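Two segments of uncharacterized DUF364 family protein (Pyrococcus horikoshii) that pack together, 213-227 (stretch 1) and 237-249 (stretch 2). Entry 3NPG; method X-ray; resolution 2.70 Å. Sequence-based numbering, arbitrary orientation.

Stretch 1 (213-227) THLASMKVTNIEKAL
Stretch 2 237-249: GFESESIKYVIEV

Two antiparallel strands, 214-220 and 242-248, form the main part of this contact. Their axes approach to 4.4 Å, and their N-to-C directions make 152°, 28° short of exact antiparallel, as the twist of a sheet leads one to expect. The register pairs His214 with Glu248, Ala216 with Val246, Met218 with Lys244 and Val220 with Ser242 as non-hydrogen-bonded pairs (CA to CA 4.1-4.4 Å); Leu215-Ile247, Ser217-Tyr245 and Lys219-Ile243 are the wider hydrogen-bonded pairs (Leu215 CA to Ile247 CA 5.2 Å, Ser217 CA to Tyr245 CA 5.5 Å). Strand phi/psi values are extended, for example -126/115 at Leu215 and -146/154 at Tyr245; Ser217 is stretched furthest in psi, -140/-162. Beyond the strands, stretch 1 leaves through Thr221 (-88/-34) and Asn222 (-127/100) into a helix from Ile223. Stretch 2 enters from a helix through a type I turn, Glu239 to Ser242, with Ser240 at -72/-18 and Glu241 at -98/20.

Backbone hydrogen bonds run in reciprocal pairs: Leu215 N to Ile247 O and Ile247 N to Leu215 O, both 2.8 Å; Ser217 N to Tyr245 O 3.0 Å and Tyr245 N to Ser217 O 2.7 Å; Lys219 N to Ile243 O 3.0 Å and Ile243 N to Lys219 O 2.9 Å. Val249 N to Thr213 O (3.0 Å) extends the ladder at one end. At the other, Glu241 O accepts from Thr221 N at 2.9 Å, with weak bonds from Thr221 OG1 (2.9 Å) and Asn222 N (3.4 Å), tying the turn to the strand exit. CA-H groups of narrow-pair residues point at carbonyls of the flanking wide pairs, as in Met218 CA to Ile243 O, 3.1 Å.

Apolar contacts occur on both faces. On one, Ala216 CB meets Val246 CG2 at 4.0 Å (Val246 chi1 t), the small methyl and the branched side chain packing across a narrow pair. Selenomethionine Met218 (p, t, p) lies obliquely to Phe238, its SE 5.2 Å from the ring centroid; its long chain brings SE to 4.4 Å from Phe238 CE2, in the helix of stretch 2, and Met218 CE to 4.0 Å from Lys244 CE. Phe238 (chi1 t, chi2 74°) also receives Val220 CG2 at CE1, 3.7 Å, and, at its ring edge, Ala226 CB at CD1, 3.8 Å. The ring thus joins strand and helix of stretch 1. On the opposite face, Leu215 (m, t) places CB 3.8 Å from Ile247 CG2 and CD1 4.0 Å from Val249 CG2. Tyr245 (p, 85°) carries its ring across the neighbouring strand: Ser217 O lies over one face, Lys219 N at the edge, and Ser217 CB is 3.5 Å from Tyr245 OH. Tyr245 OH and Ser217 OG are both hydrogen-bonded elsewhere in the structure, so these polar groups are satisfied though buried.

Polar side chains add their own contacts. The imidazole of His214 (m, 80°) rests against the aliphatic part of Glu248, NE2 to CG 3.5 Å, while ND1 shares a hydrogen bond with Thr213 OG1 (3.1 Å). Asn222 (chi1 t) caps the helix, its OD1 accepting from Lys225 N at 3.1 Å. Glu241 (m, m) points toward stretch 1, its OE2 3.4 Å from Lys225 CD. Extended Lys244 (m, t, t, t) forms a salt bridge through NZ to Glu239 OE2, 3.5 Å.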

# COMPACT_ATOMS: atom_id res chain seq x y z
N THR A 213 22.00 -8.64 21.59
CA THR A 213 23.21 -8.25 22.33
C THR A 213 23.08 -6.87 22.95
O THR A 213 23.60 -6.64 24.05
CB THR A 213 24.44 -8.37 21.43
OG1 THR A 213 24.25 -7.54 20.28
CG2 THR A 213 24.72 -9.82 21.00
N HIS A 214 22.42 -5.93 22.25
CA HIS A 214 22.27 -4.55 22.72
C HIS A 214 20.85 -4.04 22.53
O HIS A 214 20.12 -4.55 21.68
CB HIS A 214 23.26 -3.62 21.98
CG HIS A 214 24.70 -3.94 22.22
ND1 HIS A 214 25.34 -4.97 21.54
CD2 HIS A 214 25.60 -3.33 23.02
CE1 HIS A 214 26.58 -4.97 21.99
NE2 HIS A 214 26.79 -3.99 22.86
N LEU A 215 20.49 -3.00 23.28
CA LEU A 215 19.23 -2.29 23.13
C LEU A 215 19.53 -0.81 22.96
O LEU A 215 20.12 -0.20 23.85
CB LEU A 215 18.32 -2.51 24.37
CG LEU A 215 17.45 -3.77 24.34
CD1 LEU A 215 16.82 -4.01 25.70
CD2 LEU A 215 16.36 -3.67 23.27
N ALA A 216 19.21 -0.25 21.78
CA ALA A 216 19.41 1.17 21.52
C ALA A 216 18.08 1.90 21.53
O ALA A 216 17.28 1.76 20.60
CB ALA A 216 20.10 1.36 20.18
N SER A 217 17.79 2.61 22.62
CA SER A 217 16.52 3.30 22.78
C SER A 217 16.72 4.67 23.42
O SER A 217 17.84 5.21 23.39
CB SER A 217 15.57 2.45 23.62
OG SER A 217 14.24 2.93 23.51
N MSE A 218 15.64 5.27 23.97
CA MSE A 218 15.70 6.59 24.60
C MSE A 218 14.75 6.68 25.80
O MSE A 218 13.67 6.10 25.79
CB MSE A 218 15.39 7.69 23.58
CG MSE A 218 13.98 7.61 22.99
SE MSE A 218 13.77 8.72 21.44
CE MSE A 218 15.02 7.79 20.20
N LYS A 219 15.17 7.44 26.83
CA LYS A 219 14.35 7.65 28.02
C LYS A 219 13.81 9.07 28.05
O LYS A 219 14.57 10.02 27.86
CB LYS A 219 15.15 7.34 29.30
CG LYS A 219 14.32 7.45 30.58
CD LYS A 219 15.13 7.12 31.81
CE LYS A 219 14.30 7.21 33.06
NZ LYS A 219 15.09 6.90 34.28
N VAL A 220 12.50 9.22 28.29
CA VAL A 220 11.85 10.53 28.36
C VAL A 220 12.33 11.31 29.60
O VAL A 220 12.18 10.84 30.73
CB VAL A 220 10.31 10.40 28.33
CG1 VAL A 220 9.65 11.76 28.38
CG2 VAL A 220 9.84 9.62 27.10
N THR A 221 12.94 12.49 29.38
CA THR A 221 13.45 13.34 30.47
C THR A 221 12.38 14.30 30.99
O THR A 221 12.36 14.61 32.17
CB THR A 221 14.74 14.07 30.04
OG1 THR A 221 14.51 14.76 28.81
CG2 THR A 221 15.92 13.13 29.89
N ASN A 222 11.48 14.77 30.09
CA ASN A 222 10.36 15.63 30.46
C ASN A 222 9.07 15.02 29.93
O ASN A 222 8.79 15.10 28.73
CB ASN A 222 10.56 17.06 29.90
CG ASN A 222 9.64 18.10 30.51
OD1 ASN A 222 8.43 17.90 30.67
ND2 ASN A 222 10.18 19.27 30.79
N ILE A 223 8.32 14.33 30.81
CA ILE A 223 7.09 13.63 30.44
C ILE A 223 6.01 14.58 29.88
O ILE A 223 5.40 14.27 28.85
CB ILE A 223 6.55 12.80 31.65
CG1 ILE A 223 7.66 11.90 32.29
CG2 ILE A 223 5.30 12.00 31.27
CD1 ILE A 223 8.06 10.64 31.51
N GLU A 224 5.79 15.73 30.54
CA GLU A 224 4.77 16.70 30.13
C GLU A 224 5.03 17.26 28.73
O GLU A 224 4.11 17.28 27.90
CB GLU A 224 4.62 17.83 31.16
CG GLU A 224 3.99 17.39 32.47
CD GLU A 224 2.55 16.89 32.36
OE1 GLU A 224 1.76 17.52 31.62
OE2 GLU A 224 2.22 15.88 33.02
N LYS A 225 6.27 17.71 28.46
CA LYS A 225 6.64 18.28 27.16
C LYS A 225 6.62 17.23 26.04
O LYS A 225 6.20 17.53 24.92
CB LYS A 225 8.00 18.98 27.23
CG LYS A 225 7.99 20.28 28.02
CD LYS A 225 9.24 21.11 27.74
CE LYS A 225 9.25 22.39 28.53
NZ LYS A 225 10.39 23.26 28.14
N ALA A 226 7.05 15.98 26.36
CA ALA A 226 7.05 14.87 25.40
C ALA A 226 5.63 14.42 25.04
O ALA A 226 5.37 14.10 23.88
CB ALA A 226 7.85 13.71 25.94
N LEU A 227 4.69 14.43 26.03
CA LEU A 227 3.28 14.08 25.79
C LEU A 227 2.61 15.08 24.87
O LEU A 227 1.81 14.69 24.02
CB LEU A 227 2.50 14.00 27.12
CG LEU A 227 2.58 12.68 27.86
CD1 LEU A 227 1.93 12.78 29.21
CD2 LEU A 227 1.96 11.56 27.06
N GLY A 237 10.03 16.38 18.14
CA GLY A 237 9.63 17.12 19.34
C GLY A 237 9.63 16.23 20.56
O GLY A 237 10.01 16.65 21.65
N PHE A 238 9.21 14.97 20.37
CA PHE A 238 9.23 13.95 21.42
C PHE A 238 10.67 13.45 21.64
O PHE A 238 11.05 13.17 22.78
CB PHE A 238 8.30 12.78 21.03
CG PHE A 238 8.60 11.47 21.71
CD1 PHE A 238 8.28 11.27 23.05
CD2 PHE A 238 9.16 10.40 21.01
CE1 PHE A 238 8.55 10.06 23.69
CE2 PHE A 238 9.43 9.19 21.64
CZ PHE A 238 9.13 9.02 22.98
N GLU A 239 11.45 13.35 20.55
CA GLU A 239 12.84 12.90 20.58
C GLU A 239 13.74 13.90 21.34
O GLU A 239 14.65 13.48 22.05
CB GLU A 239 13.36 12.70 19.14
CG GLU A 239 14.61 11.84 19.04
CD GLU A 239 15.04 11.54 17.62
OE1 GLU A 239 15.12 12.49 16.80
OE2 GLU A 239 15.33 10.36 17.33
N SER A 240 13.44 15.21 21.20
CA SER A 240 14.22 16.27 21.87
C SER A 240 13.96 16.32 23.38
O SER A 240 14.75 16.90 24.12
CB SER A 240 13.92 17.63 21.24
OG SER A 240 12.56 17.99 21.41
N GLU A 241 12.86 15.69 23.84
CA GLU A 241 12.51 15.64 25.27
C GLU A 241 12.96 14.30 25.88
O GLU A 241 12.48 13.91 26.94
CB GLU A 241 11.00 15.84 25.47
CG GLU A 241 10.49 17.20 25.00
CD GLU A 241 11.04 18.41 25.73
OE1 GLU A 241 11.53 18.24 26.88
OE2 GLU A 241 10.90 19.53 25.20
N SER A 242 13.91 13.62 25.20
CA SER A 242 14.41 12.33 25.64
C SER A 242 15.92 12.25 25.50
O SER A 242 16.53 13.10 24.84
CB SER A 242 13.77 11.21 24.82
OG SER A 242 12.36 11.20 24.97
N ILE A 243 16.55 11.23 26.12
CA ILE A 243 17.98 10.98 25.99
C ILE A 243 18.23 9.61 25.40
O ILE A 243 17.72 8.61 25.91
CB ILE A 243 18.76 11.20 27.33
CG1 ILE A 243 18.08 10.49 28.52
CG2 ILE A 243 18.95 12.69 27.61
CD1 ILE A 243 18.79 9.28 29.00
N LYS A 244 18.97 9.55 24.28
CA LYS A 244 19.28 8.30 23.61
C LYS A 244 20.31 7.49 24.40
O LYS A 244 21.22 8.07 24.99
CB LYS A 244 19.79 8.56 22.18
CG LYS A 244 18.70 9.02 21.21
CD LYS A 244 19.27 9.32 19.83
CE LYS A 244 18.21 9.81 18.88
NZ LYS A 244 18.78 10.22 17.58
N TYR A 245 20.17 6.16 24.41
CA TYR A 245 21.11 5.28 25.13
C TYR A 245 21.30 3.96 24.41
O TYR A 245 20.40 3.51 23.70
CB TYR A 245 20.64 5.04 26.59
CG TYR A 245 19.33 4.28 26.72
CD1 TYR A 245 19.29 2.89 26.68
CD2 TYR A 245 18.14 4.96 26.95
CE1 TYR A 245 18.09 2.19 26.79
CE2 TYR A 245 16.93 4.27 27.09
CZ TYR A 245 16.91 2.89 26.99
OH TYR A 245 15.72 2.21 27.13
N VAL A 246 22.45 3.32 24.62
CA VAL A 246 22.74 1.98 24.14
C VAL A 246 23.11 1.12 25.35
O VAL A 246 24.09 1.44 26.04
CB VAL A 246 23.86 1.96 23.06
CG1 VAL A 246 24.22 0.53 22.67
CG2 VAL A 246 23.45 2.76 21.83
N ILE A 247 22.30 0.10 25.66
CA ILE A 247 22.54 -0.75 26.83
C ILE A 247 22.73 -2.23 26.44
O ILE A 247 22.06 -2.72 25.54
CB ILE A 247 21.43 -0.54 27.92
CG1 ILE A 247 21.80 -1.25 29.25
CG2 ILE A 247 20.03 -0.96 27.41
CD1 ILE A 247 21.17 -0.64 30.48
N GLU A 248 23.71 -2.91 27.06
CA GLU A 248 23.97 -4.32 26.80
C GLU A 248 22.91 -5.21 27.44
O GLU A 248 22.34 -4.84 28.48
CB GLU A 248 25.36 -4.72 27.31
CG GLU A 248 26.48 -4.40 26.35
CD GLU A 248 27.84 -4.91 26.80
OE1 GLU A 248 28.73 -4.07 27.06
OE2 GLU A 248 28.01 -6.15 26.91
N VAL A 249 22.66 -6.39 26.85
CA VAL A 249 21.70 -7.36 27.38
C VAL A 249 22.44 -8.57 27.99
O VAL A 249 23.30 -9.15 27.29
CB VAL A 249 20.67 -7.80 26.30
CG1 VAL A 249 19.80 -8.95 26.81
CG2 VAL A 249 19.81 -6.63 25.84
OXT VAL A 249 22.18 -8.90 29.16